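Local coordinates for protein adenylation domain (Streptomyces sp., PDB 5N9X) that is an adenylation domain of the AMP-binding (ANL) family and holds adenosine-5'-triphosphate and threonine in its pocket, at residues 165-168 with 174-177; 488-491 with 497-500; 259-264 with 294-299. All coordinates share one frame; numbering follows the deposited sequence.

Contact 1. Residues 165-168 with 174-177; sequences IYTS and PKGV. With ATP (adenosine-5'-triphosphate), chain D.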
loop_
_atom_site.group_PDB
_atom_site.type_symbol
_atom_site.label_atom_id
_atom_site.label_comp_id
_atom_site.label_asym_id
_atom_site.label_seq_id
_atom_site.Cartn_x
_atom_site.Cartn_y
_atom_site.Cartn_z
ATOM N N ILE A 165 -1.634 -10.744 3.094
ATOM C CA ILE A 165 -1.584 -9.442 3.705
ATOM C C ILE A 165 -2.988 -9.097 4.173
ATOM O O ILE A 165 -3.973 -9.395 3.496
ATOM C CB ILE A 165 -1.015 -8.420 2.715
ATOM C CG1 ILE A 165 0.506 -8.369 2.909
ATOM C CG2 ILE A 165 -1.657 -7.063 2.901
ATOM C CD1 ILE A 165 1.229 -7.333 2.070
ATOM N N TYR A 166 -3.075 -8.536 5.368
ATOM C CA TYR A 166 -4.363 -8.224 5.968
ATOM C C TYR A 166 -4.741 -6.778 5.748
ATOM O O TYR A 166 -3.958 -5.870 6.011
ATOM C CB TYR A 166 -4.350 -8.571 7.459
ATOM C CG TYR A 166 -4.698 -10.016 7.705
ATOM C CD1 TYR A 166 -3.816 -11.033 7.374
ATOM C CD2 TYR A 166 -5.931 -10.362 8.236
ATOM C CE1 TYR A 166 -4.148 -12.351 7.592
ATOM C CE2 TYR A 166 -6.269 -11.661 8.454
ATOM C CZ TYR A 166 -5.376 -12.652 8.128
ATOM O OH TYR A 166 -5.710 -13.959 8.337
ATOM N N THR A 167 -5.940 -6.585 5.215
ATOM C CA THR A 167 -6.474 -5.255 5.008
ATOM C C THR A 167 -7.439 -4.898 6.137
ATOM O O THR A 167 -7.856 -5.761 6.925
ATOM C CB THR A 167 -7.167 -5.143 3.645
ATOM O OG1 THR A 167 -8.391 -5.898 3.637
ATOM C CG2 THR A 167 -6.241 -5.635 2.539
ATOM N N SER A 168 -7.768 -3.616 6.229
ATOM C CA SER A 168 -8.662 -3.129 7.260
ATOM C C SER A 168 -10.115 -3.509 6.972
ATOM O O SER A 168 -10.636 -3.220 5.897
ATOM C CB SER A 168 -8.554 -1.615 7.389
ATOM O OG SER A 168 -8.722 -1.013 6.123
ATOM N N PRO A 174 -10.147 -7.682 10.794
ATOM C CA PRO A 174 -9.248 -7.495 9.673
ATOM C C PRO A 174 -9.411 -8.667 8.728
ATOM O O PRO A 174 -9.925 -9.646 9.148
ATOM C CB PRO A 174 -7.849 -7.505 10.302
ATOM C CG PRO A 174 -8.019 -7.382 11.741
ATOM C CD PRO A 174 -9.266 -8.100 11.991
ATOM N N LYS A 175 -9.399 -8.375 7.442
ATOM C CA LYS A 175 -9.498 -9.455 6.460
ATOM C C LYS A 175 -8.241 -9.770 5.662
ATOM O O LYS A 175 -7.547 -8.879 5.188
ATOM C CB LYS A 175 -10.663 -9.154 5.514
ATOM C CG LYS A 175 -10.582 -7.824 4.784
ATOM C CD LYS A 175 -11.812 -7.649 3.908
ATOM C CE LYS A 175 -11.782 -6.346 3.135
ATOM N NZ LYS A 175 -11.870 -5.150 4.013
ATOM N N GLY A 176 -7.970 -11.064 5.517
ATOM C CA GLY A 176 -6.809 -11.531 4.790
ATOM C C GLY A 176 -7.017 -11.724 3.292
ATOM O O GLY A 176 -7.979 -12.382 2.848
ATOM N N VAL A 177 -6.086 -11.150 2.524
ATOM C CA VAL A 177 -6.022 -11.297 1.078
ATOM C C VAL A 177 -4.790 -12.126 0.718
ATOM O O VAL A 177 -3.644 -11.682 0.930
ATOM C CB VAL A 177 -5.926 -9.925 0.348
ATOM C CG1 VAL A 177 -6.071 -10.114 -1.155
ATOM C CG2 VAL A 177 -6.946 -8.919 0.878
HETATM P PG ATP D . -9.655 -2.692 2.155
HETATM O O1G ATP D . -10.804 -2.202 1.280
HETATM O O2G ATP D . -10.088 -3.300 3.454
HETATM O O3G ATP D . -8.673 -3.616 1.456
HETATM P PB ATP D . -7.797 -0.458 1.813
HETATM O O1B ATP D . -8.725 0.282 0.844
HETATM O O2B ATP D . -6.779 0.302 2.602
HETATM O O3B ATP D . -8.839 -1.356 2.691
HETATM P PA ATP D . -5.771 -1.463 0.209
HETATM O O1A ATP D . -5.847 -2.492 -0.894
HETATM O O2A ATP D . -4.475 -1.351 1.004
HETATM O O3A ATP D . -7.020 -1.702 1.172
HETATM O "O5'" ATP D . -6.205 0.035 -0.284
HETATM C "C5'" ATP D . -6.700 0.361 -1.583
HETATM C "C4'" ATP D . -7.635 1.570 -1.503
HETATM O "O4'" ATP D . -6.907 2.788 -1.515
HETATM C "C3'" ATP D . -8.672 1.648 -2.609
HETATM O "O3'" ATP D . -9.917 1.266 -2.035
HETATM C "C2'" ATP D . -8.719 3.094 -3.031
HETATM O "O2'" ATP D . -9.878 3.690 -2.456
HETATM C "C1'" ATP D . -7.500 3.741 -2.408
HETATM N N9 ATP D . -6.487 4.125 -3.439
HETATM C C8 ATP D . -5.388 3.406 -3.761
HETATM N N7 ATP D . -4.645 3.999 -4.724
HETATM C C5 ATP D . -5.269 5.148 -5.036
HETATM C C6 ATP D . -5.003 6.256 -5.981
HETATM N N6 ATP D . -3.916 6.225 -6.775
HETATM N N1 ATP D . -5.884 7.276 -6.023
HETATM C C2 ATP D . -6.981 7.266 -5.239
HETATM N N3 ATP D . -7.294 6.307 -4.339
HETATM C C4 ATP D . -6.486 5.228 -4.194
#
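The ring of Tyr166 lies flat on the backbone of Gly176, in a closely packed part of the contact. Gly176 CA stands 3.6 Å from the ring centroid and 7° off the ring normal, a CH-pi contact possible because glycine has no side chain to hold the ring off. The two residues form a non-hydrogen-bonded antiparallel pair, with CA atoms 4.3 Å apart. Beyond the glycine, the ring's edge meets Pro174 and its hydroxyl bonds to Asp113 of helix 104-114. Hydrogen-bonded pairs flank this point: Ile165 and Val177 exchange two backbone bonds, as do Thr167 and Lys175, with Thr167 N to Lys175 O at 2.8 Å. The strands form the hairpin whose glycine- and threonine-rich turn is the phosphate-binding loop characteristic of the family, resembling a P-loop. The sheet face carrying Thr167, Lys175 and Val177 looks toward the triphosphate. Lys175 places CG between its backbone N and carbonyl carbon (chi1 57°), which sets CG 3.1 Å from Thr167 OG1; the chain then runs extended past the threonine and bends at chi4 to bring NZ within 2.6 Å of ATP O2G. Thr167 OG1 donates to the same oxygen at 3.1 Å, so one gamma-phosphate oxygen takes two protein bonds, one probably from an ammonium that would offset its charge. Thr167 CG2 lies between the phosphate and the valine, 3.3 Å from ATP O3G and 3.7 Å from Val177 CG2. Packing slackens toward the turn: Ser168 is exposed, Pro174 partly so, and Lys175 NZ reaches Ser168 O only by a weak bond.

Contact 2. Residues 488-491 with 497-500; sequences HVKT and MQPS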
loop_
_atom_site.group_PDB
_atom_site.type_symbol
_atom_site.label_atom_id
_atom_site.label_comp_id
_atom_site.label_asym_id
_atom_site.label_seq_id
_atom_site.Cartn_x
_atom_site.Cartn_y
_atom_site.Cartn_z
ATOM N N HIS A 488 -14.677 29.454 8.382
ATOM C CA HIS A 488 -14.145 29.304 7.024
ATOM C C HIS A 488 -14.938 28.335 6.151
ATOM O O HIS A 488 -15.203 28.611 4.984
ATOM C CB HIS A 488 -12.687 28.847 7.065
ATOM C CG HIS A 488 -12.163 28.405 5.735
ATOM N ND1 HIS A 488 -11.798 29.292 4.741
ATOM C CD2 HIS A 488 -11.944 27.166 5.231
ATOM C CE1 HIS A 488 -11.381 28.617 3.686
ATOM N NE2 HIS A 488 -11.457 27.328 3.957
ATOM N N VAL A 489 -15.284 27.187 6.717
ATOM C CA VAL A 489 -16.006 26.145 6.007
ATOM C C VAL A 489 -17.439 26.571 5.630
ATOM O O VAL A 489 -18.000 26.089 4.629
ATOM C CB VAL A 489 -16.001 24.861 6.869
ATOM C CG1 VAL A 489 -17.040 23.860 6.421
ATOM C CG2 VAL A 489 -14.605 24.237 6.854
ATOM N N LYS A 490 -18.024 27.488 6.414
ATOM C CA LYS A 490 -19.342 28.058 6.085
ATOM C C LYS A 490 -19.303 28.817 4.760
ATOM O O LYS A 490 -20.348 29.079 4.168
ATOM C CB LYS A 490 -19.880 29.011 7.170
ATOM C CG LYS A 490 -20.369 28.368 8.442
ATOM C CD LYS A 490 -21.773 28.834 8.807
ATOM C CE LYS A 490 -22.596 27.620 9.244
ATOM N NZ LYS A 490 -24.074 27.786 9.088
ATOM N N THR A 491 -18.107 29.184 4.318
ATOM C CA THR A 491 -17.893 29.796 3.011
ATOM C C THR A 491 -17.963 28.774 1.896
ATOM O O THR A 491 -18.608 28.993 0.865
ATOM C CB THR A 491 -16.520 30.482 2.944
ATOM O OG1 THR A 491 -16.490 31.563 3.880
ATOM C CG2 THR A 491 -16.204 30.987 1.523
ATOM N N MET A 497 -23.719 20.092 4.537
ATOM C CA MET A 497 -22.415 19.446 4.426
ATOM C C MET A 497 -21.409 19.925 5.460
ATOM O O MET A 497 -20.259 19.508 5.425
ATOM C CB MET A 497 -21.824 19.656 3.030
ATOM C CG MET A 497 -22.402 18.753 1.947
ATOM S SD MET A 497 -21.644 19.112 0.356
ATOM C CE MET A 497 -20.211 18.027 0.393
ATOM N N GLN A 498 -21.835 20.796 6.370
ATOM C CA GLN A 498 -20.932 21.380 7.355
ATOM C C GLN A 498 -20.854 20.526 8.609
ATOM O O GLN A 498 -21.885 20.172 9.183
ATOM C CB GLN A 498 -21.372 22.810 7.681
ATOM C CG GLN A 498 -20.835 23.850 6.678
ATOM C CD GLN A 498 -21.742 25.078 6.529
ATOM O OE1 GLN A 498 -22.548 25.372 7.399
ATOM N NE2 GLN A 498 -21.594 25.801 5.424
ATOM N N PRO A 499 -19.619 20.166 9.018
ATOM C CA PRO A 499 -19.399 19.327 10.205
ATOM C C PRO A 499 -20.005 19.950 11.451
ATOM O O PRO A 499 -19.869 21.149 11.680
ATOM C CB PRO A 499 -17.869 19.244 10.303
ATOM C CG PRO A 499 -17.386 19.519 8.896
ATOM C CD PRO A 499 -18.352 20.541 8.367
ATOM N N SER A 500 -20.692 19.128 12.236
ATOM C CA SER A 500 -21.406 19.583 13.419
ATOM C C SER A 500 -20.482 19.754 14.611
ATOM O O SER A 500 -20.777 20.510 15.530
ATOM C CB SER A 500 -22.529 18.596 13.753
ATOM O OG SER A 500 -22.697 18.489 15.152
#
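The last turn of helix 482-492 passes beside the irregular segment 497-500, the chain coming nearest at Lys490 and Gln498, whose CA atoms are 7.0 Å apart. Gln498 is the main side chain of the contact. Its CG stands opposite the carbonyl carbon (chi1 -84°) and the chain beyond is extended, which drives the amide across the gap to lie against the backbone and side chain of Lys490. The amide nitrogen NE2 comes to 3.3 Å from Lys490 CA. It passes Val489 O at 3.7 Å without bonding to it, and finds a weak hydrogen bond at Leu493 O, just past the end of the helix. The oxygen OE1 faces the lysine chain, which crosses the glutamine at about a right angle and bends at chi2 and chi3. OE1 is 2.9 Å from Lys490 CE, a carbon-oxygen distance so short that the placing of the exposed lysine end is doubtful, and Lys490 NZ, 3.3 Å from OE1, is at an angle too poor for a hydrogen bond. This helix belongs to the small C-terminal domain of the AMP-binding fold: Val489 of the helix touches Val442 of helix 435-443, and Pro499 of the following loop touches Val438 of the same helix. The apolar part of the contact centres on Val489. Its CG1, anti to the backbone N, meets Gln498 CG at 3.8 Å, the two side chains sliding past each other in opposite directions. The same methyl reaches Pro499 CD at 4.1 Å, a looser touch that continues the buried layer. The lysine side is exposed and also meets a crystal neighbour.

Contact 3. Residues 259-264 with 294-299; sequences TAFGAL and RPWAKR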
loop_
_atom_site.group_PDB
_atom_site.type_symbol
_atom_site.label_atom_id
_atom_site.label_comp_id
_atom_site.label_asym_id
_atom_site.label_seq_id
_atom_site.Cartn_x
_atom_site.Cartn_y
_atom_site.Cartn_z
ATOM N N THR A 259 0.339 11.404 1.373
ATOM C CA THR A 259 0.611 11.966 2.698
ATOM C C THR A 259 2.104 11.996 3.020
ATOM O O THR A 259 2.634 13.010 3.488
ATOM C CB THR A 259 -0.118 11.157 3.801
ATOM O OG1 THR A 259 -1.522 11.191 3.544
ATOM C CG2 THR A 259 0.171 11.713 5.204
ATOM N N ALA A 260 2.779 10.881 2.756
ATOM C CA ALA A 260 4.211 10.756 2.990
ATOM C C ALA A 260 5.016 11.718 2.110
ATOM O O ALA A 260 5.976 12.339 2.578
ATOM C CB ALA A 260 4.653 9.311 2.751
ATOM N N PHE A 261 4.621 11.818 0.841
ATOM C CA PHE A 261 5.280 12.681 -0.130
ATOM C C PHE A 261 5.096 14.183 0.183
ATOM O O PHE A 261 6.000 14.973 -0.028
ATOM C CB PHE A 261 4.765 12.360 -1.544
ATOM C CG PHE A 261 5.249 13.307 -2.601
ATOM C CD1 PHE A 261 6.496 13.123 -3.198
ATOM C CD2 PHE A 261 4.455 14.375 -3.015
ATOM C CE1 PHE A 261 6.963 13.997 -4.182
ATOM C CE2 PHE A 261 4.906 15.256 -3.985
ATOM C CZ PHE A 261 6.179 15.065 -4.574
ATOM N N GLY A 262 3.926 14.579 0.673
ATOM C CA GLY A 262 3.729 15.968 1.043
ATOM C C GLY A 262 4.739 16.368 2.111
ATOM O O GLY A 262 5.404 17.394 2.014
ATOM N N ALA A 263 4.864 15.539 3.135
ATOM C CA ALA A 263 5.804 15.803 4.211
ATOM C C ALA A 263 7.271 15.705 3.736
ATOM O O ALA A 263 8.138 16.448 4.199
ATOM C CB ALA A 263 5.545 14.851 5.346
ATOM N N LEU A 264 7.546 14.777 2.823
ATOM C CA LEU A 264 8.862 14.677 2.237
ATOM C C LEU A 264 9.231 15.978 1.494
ATOM O O LEU A 264 10.336 16.520 1.625
ATOM C CB LEU A 264 8.913 13.484 1.288
ATOM C CG LEU A 264 10.258 13.271 0.595
ATOM C CD1 LEU A 264 11.373 13.281 1.633
ATOM C CD2 LEU A 264 10.261 11.966 -0.187
ATOM N N ARG A 294 2.175 20.371 -6.765
ATOM C CA ARG A 294 2.654 21.660 -7.295
ATOM C C ARG A 294 4.010 22.117 -6.709
ATOM O O ARG A 294 4.909 22.486 -7.469
ATOM C CB ARG A 294 1.598 22.772 -7.086
ATOM C CG ARG A 294 0.226 22.521 -7.739
ATOM C CD ARG A 294 -0.642 23.782 -7.777
ATOM N NE ARG A 294 -2.016 23.538 -7.318
ATOM C CZ ARG A 294 -3.070 23.353 -8.107
ATOM N NH1 ARG A 294 -2.930 23.382 -9.424
ATOM N NH2 ARG A 294 -4.266 23.126 -7.573
ATOM N N PRO A 295 4.177 22.088 -5.368
ATOM C CA PRO A 295 5.467 22.579 -4.856
ATOM C C PRO A 295 6.649 21.771 -5.367
ATOM O O PRO A 295 7.672 22.347 -5.731
ATOM C CB PRO A 295 5.338 22.422 -3.338
ATOM C CG PRO A 295 3.893 22.288 -3.071
ATOM C CD PRO A 295 3.280 21.661 -4.279
ATOM N N TRP A 296 6.510 20.448 -5.396
ATOM C CA TRP A 296 7.523 19.613 -6.034
ATOM C C TRP A 296 7.807 20.061 -7.462
ATOM O O TRP A 296 8.960 20.257 -7.836
ATOM C CB TRP A 296 7.096 18.157 -6.056
ATOM C CG TRP A 296 8.173 17.220 -6.515
ATOM C CD1 TRP A 296 8.397 16.786 -7.783
ATOM C CD2 TRP A 296 9.164 16.595 -5.695
ATOM N NE1 TRP A 296 9.473 15.930 -7.808
ATOM C CE2 TRP A 296 9.962 15.799 -6.536
ATOM C CE3 TRP A 296 9.446 16.628 -4.331
ATOM C CZ2 TRP A 296 11.027 15.041 -6.055
ATOM C CZ3 TRP A 296 10.508 15.886 -3.855
ATOM C CH2 TRP A 296 11.288 15.100 -4.717
ATOM N N ALA A 297 6.748 20.222 -8.249
ATOM C CA ALA A 297 6.895 20.418 -9.681
ATOM C C ALA A 297 7.573 21.749 -10.033
ATOM O O ALA A 297 8.255 21.850 -11.045
ATOM C CB ALA A 297 5.541 20.309 -10.366
ATOM N N LYS A 298 7.427 22.764 -9.202
ATOM C CA LYS A 298 8.135 23.990 -9.510
ATOM C C LYS A 298 9.647 23.860 -9.303
ATOM O O LYS A 298 10.420 24.525 -10.001
ATOM C CB LYS A 298 7.595 25.165 -8.696
ATOM C CG LYS A 298 7.472 26.398 -9.562
ATOM C CD LYS A 298 8.121 27.614 -8.924
ATOM C CE LYS A 298 7.467 28.906 -9.406
ATOM N NZ LYS A 298 8.038 30.084 -8.681
ATOM N N ARG A 299 10.067 23.009 -8.363
ATOM C CA ARG A 299 11.499 22.838 -8.085
ATOM C C ARG A 299 12.224 21.959 -9.076
ATOM O O ARG A 299 13.307 22.308 -9.542
ATOM C CB ARG A 299 11.748 22.274 -6.687
ATOM C CG ARG A 299 12.369 23.302 -5.783
ATOM C CD ARG A 299 13.858 23.480 -6.093
ATOM N NE ARG A 299 14.737 22.375 -5.694
ATOM C CZ ARG A 299 15.671 21.822 -6.472
ATOM N NH1 ARG A 299 15.801 22.201 -7.733
ATOM N NH2 ARG A 299 16.448 20.851 -6.014
#
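Phe261 points the edge of its ring at one face of the Trp296 indole, and this aromatic pair makes the contact between helices 258-271 and 290-300. The helices belong to successive beta-alpha-beta crossovers of the AMP-binding domain: strands 253-256, 280-284 and 306-310 run parallel, one helix follows the first strand and the other the second. The two side chains cross at about a right angle, but their ring planes are inclined by 54°, an oblique pairing that is neither a stack nor a T-shape. The centroid of the phenyl ring is 5.1 Å from that of the six-membered indole ring. Each residue holds CG anti to its own backbone N (chi1 173° in Phe261, -172° in Trp296), and these extended first torsions carry both rings into the space between the helices. The phenyl's leading atom is CZ. It lies 3.5 Å from Trp296 CG, an atom set at the edge of the phenyl ring and in its plane, and is equally close to CB and CD2 of the tryptophan. The row CB, CG, CD2, CE3 is thus met from above by one corner of the phenylalanine, while CD1 and NE1 on the pyrrole side of the indole lie farther from it. Neighbours complete the buried layer: Phe283 meets Phe261 edge-to-face, Phe300 meets the indole with planes inclined by a smaller angle, and Leu275 and Thr265 also touch the tryptophan. Phe261 and Leu264 both also touch Gln256 of the first strand, and Leu264 reaches Leu254 there. Beside CZ, Phe261 CE1 rides above the indole plane, displaced toward its rim and 3.6 Å from Trp296 CE3.

How the contacts relate
Along the chain the order is contact 1, contact 3, contact 2. The first two lie within the AMP-binding part of the chain, on opposite sides of the chain's centre, their own centres about 30 Å apart. Contact 1 is a two-stranded hairpin beside the triphosphate, whereas contact 3 joins two helices that connect parallel strands of the mixed sheet, with Phe261 about 12 Å from the ATP. Contact 2 belongs to the C-terminal domain and stands farther out, its centre about 35 Å from that of contact 1 and about 27 Å from that of contact 3. None touches another. The C-terminal domain nevertheless shares in the pocket, since its Lys515 lies at the bound threonine.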